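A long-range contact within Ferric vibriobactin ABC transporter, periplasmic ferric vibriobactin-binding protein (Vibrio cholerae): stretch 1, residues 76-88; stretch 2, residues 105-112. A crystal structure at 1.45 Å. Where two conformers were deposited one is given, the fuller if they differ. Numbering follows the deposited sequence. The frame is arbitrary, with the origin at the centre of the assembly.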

ATOM      1  N   SER A  76      19.274  -6.022   1.855  1.00 33.89           N
ATOM      2  CA  SER A  76      20.543  -6.156   2.561  1.00 27.57           C
ATOM      3  C   SER A  76      20.460  -5.875   4.073  1.00 23.19           C
ATOM      4  O   SER A  76      20.947  -4.836   4.520  1.00 21.36           O
ATOM      5  CB  SER A  76      21.592  -5.222   1.923  1.00 31.32           C
ATOM      6  OG  SER A  76      21.040  -3.960   1.538  1.00 33.30           O
ATOM      7  N   VAL A  77      19.884  -6.785   4.867  1.00 19.83           N
ATOM      8  CA  VAL A  77      19.649  -6.483   6.292  1.00 17.99           C
ATOM      9  C   VAL A  77      20.969  -6.236   7.039  1.00 20.12           C
ATOM     10  O   VAL A  77      21.862  -7.079   7.024  1.00 21.16           O
ATOM     11  CB  VAL A  77      18.864  -7.592   7.004  1.00 17.70           C
ATOM     12  CG1 VAL A  77      18.764  -7.294   8.496  1.00 16.48           C
ATOM     13  CG2 VAL A  77      17.478  -7.719   6.410  1.00 17.23           C
ATOM     14  N   ASP A  78      21.074  -5.083   7.696  1.00 19.69           N
ATOM     15  CA  ASP A  78      22.265  -4.730   8.465  1.00 20.27           C
ATOM     16  C   ASP A  78      22.030  -5.074   9.936  1.00 20.57           C
ATOM     17  O   ASP A  78      21.398  -4.318  10.689  1.00 18.28           O
ATOM     18  CB  ASP A  78      22.582  -3.240   8.271  1.00 19.00           C
ATOM     19  CG  ASP A  78      23.852  -2.797   8.990  1.00 22.07           C
ATOM     20  OD1 ASP A  78      24.307  -3.500   9.915  1.00 22.46           O
ATOM     21  OD2 ASP A  78      24.394  -1.731   8.621  1.00 26.89           O
ATOM     22  N   LEU A  79      22.504  -6.241  10.349  1.00 19.61           N
ATOM     23  CA  LEU A  79      22.234  -6.696  11.714  1.00 19.66           C
ATOM     24  C   LEU A  79      22.874  -5.798  12.773  1.00 20.54           C
ATOM     25  O   LEU A  79      22.295  -5.616  13.847  1.00 20.98           O
ATOM     26  CB  LEU A  79      22.714  -8.132  11.918  1.00 19.36           C
ATOM     27  CG  LEU A  79      21.943  -9.180  11.101  1.00 20.82           C
ATOM     28  CD1 LEU A  79      22.627 -10.534  11.237  1.00 22.62           C
ATOM     29  CD2 LEU A  79      20.470  -9.249  11.519  1.00 21.53           C
ATOM     30  N   GLU A  80      24.055  -5.253  12.488  1.00 20.96           N
ATOM     31  CA  GLU A  80      24.707  -4.360  13.444  1.00 19.53           C
ATOM     32  C   GLU A  80      23.776  -3.187  13.736  1.00 19.28           C
ATOM     33  O   GLU A  80      23.603  -2.797  14.887  1.00 20.03           O
ATOM     34  CB  GLU A  80      26.048  -3.868  12.900  1.00 19.44           C
ATOM     35  CG  GLU A  80      26.708  -2.819  13.775  1.00 23.81           C
ATOM     36  CD  GLU A  80      28.048  -2.389  13.224  1.00 24.55           C
ATOM     37  OE1 GLU A  80      28.858  -3.280  12.869  1.00 24.57           O
ATOM     38  OE2 GLU A  80      28.305  -1.163  13.143  1.00 25.84           O
ATOM     39  N   SER A  81      23.180  -2.635  12.691  1.00 21.16           N
ATOM     40  CA  SER A  81      22.296  -1.494  12.864  0.56 23.10           C
ATOM     41  C   SER A  81      21.089  -1.867  13.722  1.00 21.46           C
ATOM     42  O   SER A  81      20.663  -1.077  14.565  1.00 22.95           O
ATOM     43  CB  SER A  81      21.874  -0.898  11.515  0.56 24.67           C
ATOM     44  OG  SER A  81      21.045  -1.777  10.773  0.56 23.09           O
ATOM     45  N   VAL A  82      20.560  -3.074  13.538  1.00 20.26           N
ATOM     46  CA  VAL A  82      19.428  -3.517  14.370  1.00 19.51           C
ATOM     47  C   VAL A  82      19.839  -3.606  15.848  1.00 22.92           C
ATOM     48  O   VAL A  82      19.134  -3.104  16.722  1.00 23.49           O
ATOM     49  CB  VAL A  82      18.850  -4.869  13.903  1.00 18.46           C
ATOM     50  CG1 VAL A  82      17.643  -5.253  14.774  1.00 16.95           C
ATOM     51  CG2 VAL A  82      18.422  -4.771  12.452  1.00 20.03           C
ATOM     52  N   TYR A  83      20.973  -4.246  16.124  1.00 22.42           N
ATOM     53  CA  TYR A  83      21.492  -4.337  17.488  1.00 22.61           C
ATOM     54  C   TYR A  83      21.637  -2.947  18.108  1.00 23.67           C
ATOM     55  O   TYR A  83      21.219  -2.719  19.247  1.00 24.69           O
ATOM     56  CB  TYR A  83      22.846  -5.065  17.525  1.00 24.52           C
ATOM     57  CG  TYR A  83      22.752  -6.577  17.539  1.00 26.29           C
ATOM     58  CD1 TYR A  83      22.594  -7.279  18.734  1.00 27.86           C
ATOM     59  CD2 TYR A  83      22.820  -7.306  16.359  1.00 26.30           C
ATOM     60  CE1 TYR A  83      22.512  -8.667  18.745  1.00 26.93           C
ATOM     61  CE2 TYR A  83      22.733  -8.684  16.357  1.00 25.51           C
ATOM     62  CZ  TYR A  83      22.566  -9.361  17.549  1.00 27.31           C
ATOM     63  OH  TYR A  83      22.472 -10.735  17.532  1.00 26.66           O
ATOM     64  N   VAL A  84      22.208  -2.008  17.364  1.00 24.09           N
ATOM     65  CA  VAL A  84      22.485  -0.694  17.945  1.00 25.58           C
ATOM     66  C   VAL A  84      21.202   0.088  18.245  1.00 25.85           C
ATOM     67  O   VAL A  84      21.137   0.829  19.224  1.00 26.89           O
ATOM     68  CB  VAL A  84      23.470   0.134  17.076  1.00 28.70           C
ATOM     69  CG1 VAL A  84      23.613   1.546  17.623  1.00 30.99           C
ATOM     70  CG2 VAL A  84      24.831  -0.561  16.995  1.00 30.69           C
ATOM     71  N   GLU A  85      20.174  -0.094  17.421  1.00 25.07           N
ATOM     72  CA  GLU A  85      18.900   0.575  17.665  1.00 26.61           C
ATOM     73  C   GLU A  85      18.188   0.041  18.912  1.00 26.03           C
ATOM     74  O   GLU A  85      17.286   0.698  19.440  1.00 25.93           O
ATOM     75  CB  GLU A  85      17.989   0.465  16.442  1.00 29.38           C
ATOM     76  CG  GLU A  85      18.465   1.274  15.242  1.00 29.50           C
ATOM     77  CD  GLU A  85      18.621   2.750  15.556  1.00 32.57           C
ATOM     78  OE1 GLU A  85      19.732   3.291  15.354  1.00 33.54           O
ATOM     79  OE2 GLU A  85      17.647   3.370  16.026  1.00 34.67           O
ATOM     80  N   GLN A  86      18.592  -1.141  19.374  1.00 25.35           N
ATOM     81  CA  GLN A  86      17.968  -1.797  20.533  1.00 26.26           C
ATOM     82  C   GLN A  86      16.441  -1.772  20.497  1.00 25.00           C
ATOM     83  O   GLN A  86      15.790  -1.226  21.398  1.00 25.61           O
ATOM     84  CB  GLN A  86      18.480  -1.218  21.856  1.00 30.25           C
ATOM     85  CG  GLN A  86      19.971  -1.439  22.083  1.00 40.41           C
ATOM     86  CD  GLN A  86      20.276  -2.014  23.449  1.00 51.14           C
ATOM     87  OE1 GLN A  86      19.573  -2.908  23.929  1.00 53.29           O
ATOM     88  NE2 GLN A  86      21.333  -1.515  24.079  1.00 54.50           N
ATOM     89  N   PRO A  87      15.860  -2.375  19.459  1.00 20.65           N
ATOM     90  CA  PRO A  87      14.399  -2.372  19.341  1.00 18.49           C
ATOM     91  C   PRO A  87      13.772  -3.381  20.292  1.00 20.16           C
ATOM     92  O   PRO A  87      14.443  -4.300  20.773  1.00 20.29           O
ATOM     93  CB  PRO A  87      14.178  -2.801  17.892  1.00 16.89           C
ATOM     94  CG  PRO A  87      15.365  -3.674  17.589  1.00 20.26           C
ATOM     95  CD  PRO A  87      16.511  -3.090  18.344  1.00 21.04           C
ATOM     96  N   ASP A  88      12.485  -3.211  20.572  1.00 20.04           N
ATOM     97  CA  ASP A  88      11.733  -4.218  21.311  1.00 20.92           C
ATOM     98  C   ASP A  88      10.629  -4.864  20.471  1.00 18.22           C
ATOM     99  O   ASP A  88       9.841  -5.675  20.967  1.00 22.65           O
ATOM    100  CB  ASP A  88      11.177  -3.664  22.629  1.00 21.78           C
ATOM    101  CG  ASP A  88      10.300  -2.430  22.445  1.00 19.65           C
ATOM    102  OD1 ASP A  88       9.962  -2.067  21.290  1.00 19.06           O
ATOM    103  OD2 ASP A  88       9.935  -1.835  23.490  1.00 19.61           O
TER
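Stretch 2, residues 105-112: PLLQAIAP

Stretch 2 lies along one side of stretch 1 and runs in the same general direction, so the CA pairs advance together: Leu79 CA is 7.6 Å from Leu107 CA, Tyr83 CA is 6.6 Å from Ile110 CA, and Asp88 CA is 5.4 Å from Ala111 CA. The two backbones therefore draw closer toward their C-terminal ends. Stretch 1 is a short helix, residues 79-85, between an extended lead-in and a loop; stretch 2 begins as the last part of a helix, and by Ala111 its backbone is extended. No direct hydrogen bond joins them, and the contact is almost wholly apolar.

Val77, ahead of the helix, points toward stretch 2 and sets CG1 4.2 Å from Leu107 CD2. Asp78 takes the N-cap position, where a short acidic side chain can accept from an otherwise unpaired amide: Ser81 N donates to Asp78 OD1 at 3.1 Å. The hydroxyl of Ser81 in turn donates to the backbone, with OG 2.6 Å from Asp78 O.

Leu79 starts sideways from its CA, but its branched end reaches across. Its CD1 lies 4.2 Å from Leu106 CD1, and its CD2 is 4.1 Å from Leu107 CD2 and 4.2 Å from Ile110 CD1, so one leucine touches three aliphatic neighbours. Glu80 points away, which leaves its charge outside this greasy seam. Val82, less than one turn after Leu79, faces stretch 2 again; its compact beta-branched side chain places CG2 4.2 Å from Leu107 CD2 and CG1 3.6 Å from Ile110 CD1.

Tyr83 offers a flat surface to the same isoleucine. Ile110 CD1 sits over the ring face, 3.9 Å from the centroid of the Tyr83 ring and 3.4 Å from Tyr83 CE2, a CH-pi contact. The phenol need not give up its polar end: a water lies 2.8 Å from Tyr83 OH and donates to Leu106 O at 2.9 Å, bridging the stretches.

At Gln86 phi turns positive and the chain leaves the helix, its side chain directed away. Pro87, in an extended conformation, brings its carbonyl against a small residue: Pro87 O is 3.3 Å from Ala111 CB. A second water donates to Pro87 O at 2.8 Å and, weakly, to Ile110 O at 3.5 Å. Asp88 turns its side chain away, where its carboxylate is hydrogen-bonded elsewhere in the structure, and meets stretch 2 through its backbone, with Asp88 O 3.6 Å from Pro112 CD.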

ATOM      1  N   PRO A 105      14.948 -15.708  11.743  1.00 23.82           N
ATOM      2  CA  PRO A 105      15.693 -16.315  12.853  1.00 25.95           C
ATOM      3  C   PRO A 105      16.834 -15.431  13.375  1.00 28.62           C
ATOM      4  O   PRO A 105      17.075 -15.401  14.584  1.00 30.03           O
ATOM      5  CB  PRO A 105      16.239 -17.606  12.235  1.00 26.35           C
ATOM      6  CG  PRO A 105      15.235 -17.948  11.165  1.00 25.79           C
ATOM      7  CD  PRO A 105      14.879 -16.606  10.575  1.00 23.55           C
ATOM      8  N   LEU A 106      17.525 -14.723  12.490  1.00 25.20           N
ATOM      9  CA  LEU A 106      18.589 -13.827  12.937  1.00 24.47           C
ATOM     10  C   LEU A 106      18.016 -12.635  13.692  1.00 20.48           C
ATOM     11  O   LEU A 106      18.565 -12.204  14.705  1.00 22.44           O
ATOM     12  CB  LEU A 106      19.463 -13.365  11.762  1.00 21.74           C
ATOM     13  CG  LEU A 106      20.348 -14.445  11.146  1.00 27.31           C
ATOM     14  CD1 LEU A 106      20.850 -14.048   9.751  1.00 27.42           C
ATOM     15  CD2 LEU A 106      21.519 -14.734  12.078  1.00 28.75           C
ATOM     16  N   LEU A 107      16.878 -12.124  13.224  1.00 25.22           N
ATOM     17  CA  LEU A 107      16.260 -10.956  13.839  1.00 22.43           C
ATOM     18  C   LEU A 107      15.627 -11.290  15.193  1.00 23.83           C
ATOM     19  O   LEU A 107      15.715 -10.509  16.140  1.00 23.18           O
ATOM     20  CB  LEU A 107      15.215 -10.357  12.899  1.00 18.31           C
ATOM     21  CG  LEU A 107      15.777  -9.769  11.594  1.00 17.88           C
ATOM     22  CD1 LEU A 107      14.677  -9.585  10.567  1.00 15.35           C
ATOM     23  CD2 LEU A 107      16.493  -8.448  11.867  1.00 21.02           C
ATOM     24  N   GLN A 108      14.992 -12.452  15.280  1.00 21.33           N
ATOM     25  CA  GLN A 108      14.348 -12.881  16.520  1.00 24.50           C
ATOM     26  C   GLN A 108      15.367 -13.056  17.648  1.00 24.79           C
ATOM     27  O   GLN A 108      15.019 -12.967  18.824  1.00 25.62           O
ATOM     28  CB  GLN A 108      13.533 -14.158  16.282  1.00 26.27           C
ATOM     29  CG  GLN A 108      12.853 -14.744  17.523  1.00 26.78           C
ATOM     30  CD  GLN A 108      11.730 -13.879  18.085  1.00 25.92           C
ATOM     31  OE1 GLN A 108      10.934 -13.280  17.348  1.00 21.93           O
ATOM     32  NE2 GLN A 108      11.649 -13.833  19.412  1.00 27.41           N
ATOM     33  N   ALA A 109      16.628 -13.296  17.291  1.00 26.99           N
ATOM     34  CA  ALA A 109      17.696 -13.384  18.283  1.00 26.71           C
ATOM     35  C   ALA A 109      17.927 -12.036  18.951  1.00 24.21           C
ATOM     36  O   ALA A 109      18.508 -11.965  20.041  1.00 26.99           O
ATOM     37  CB  ALA A 109      18.991 -13.888  17.635  1.00 27.90           C
ATOM     38  N   ILE A 110      17.480 -10.970  18.295  1.00 22.94           N
ATOM     39  CA  ILE A 110      17.677  -9.606  18.775  1.00 22.76           C
ATOM     40  C   ILE A 110      16.491  -9.056  19.557  1.00 23.46           C
ATOM     41  O   ILE A 110      16.663  -8.446  20.608  1.00 24.76           O
ATOM     42  CB  ILE A 110      17.967  -8.640  17.606  1.00 23.63           C
ATOM     43  CG1 ILE A 110      19.077  -9.204  16.709  1.00 26.99           C
ATOM     44  CG2 ILE A 110      18.312  -7.254  18.144  1.00 25.28           C
ATOM     45  CD1 ILE A 110      19.410  -8.333  15.500  1.00 26.63           C
ATOM     46  N   ALA A 111      15.291  -9.277  19.028  1.00 22.76           N
ATOM     47  CA  ALA A 111      14.055  -8.808  19.656  1.00 21.09           C
ATOM     48  C   ALA A 111      12.867  -9.580  19.102  1.00 21.53           C
ATOM     49  O   ALA A 111      12.959 -10.195  18.035  1.00 19.27           O
ATOM     50  CB  ALA A 111      13.867  -7.301  19.418  1.00 21.29           C
ATOM     51  N   PRO A 112      11.725  -9.533  19.806  1.00 21.76           N
ATOM     52  CA  PRO A 112      10.513 -10.170  19.280  1.00 19.02           C
ATOM     53  C   PRO A 112      10.259  -9.698  17.856  1.00 17.39           C
ATOM     54  O   PRO A 112      10.221  -8.494  17.595  1.00 16.84           O
ATOM     55  CB  PRO A 112       9.417  -9.662  20.218  1.00 20.80           C
ATOM     56  CG  PRO A 112      10.143  -9.443  21.535  1.00 22.47           C
ATOM     57  CD  PRO A 112      11.504  -8.913  21.129  1.00 21.84           C
TER
HETATM   58  O   HOH W   1      21.377 -11.985  15.240  1.00 27.32           O
HETATM   59  O   HOH W   2      17.016  -5.061  21.396  1.00 31.51           O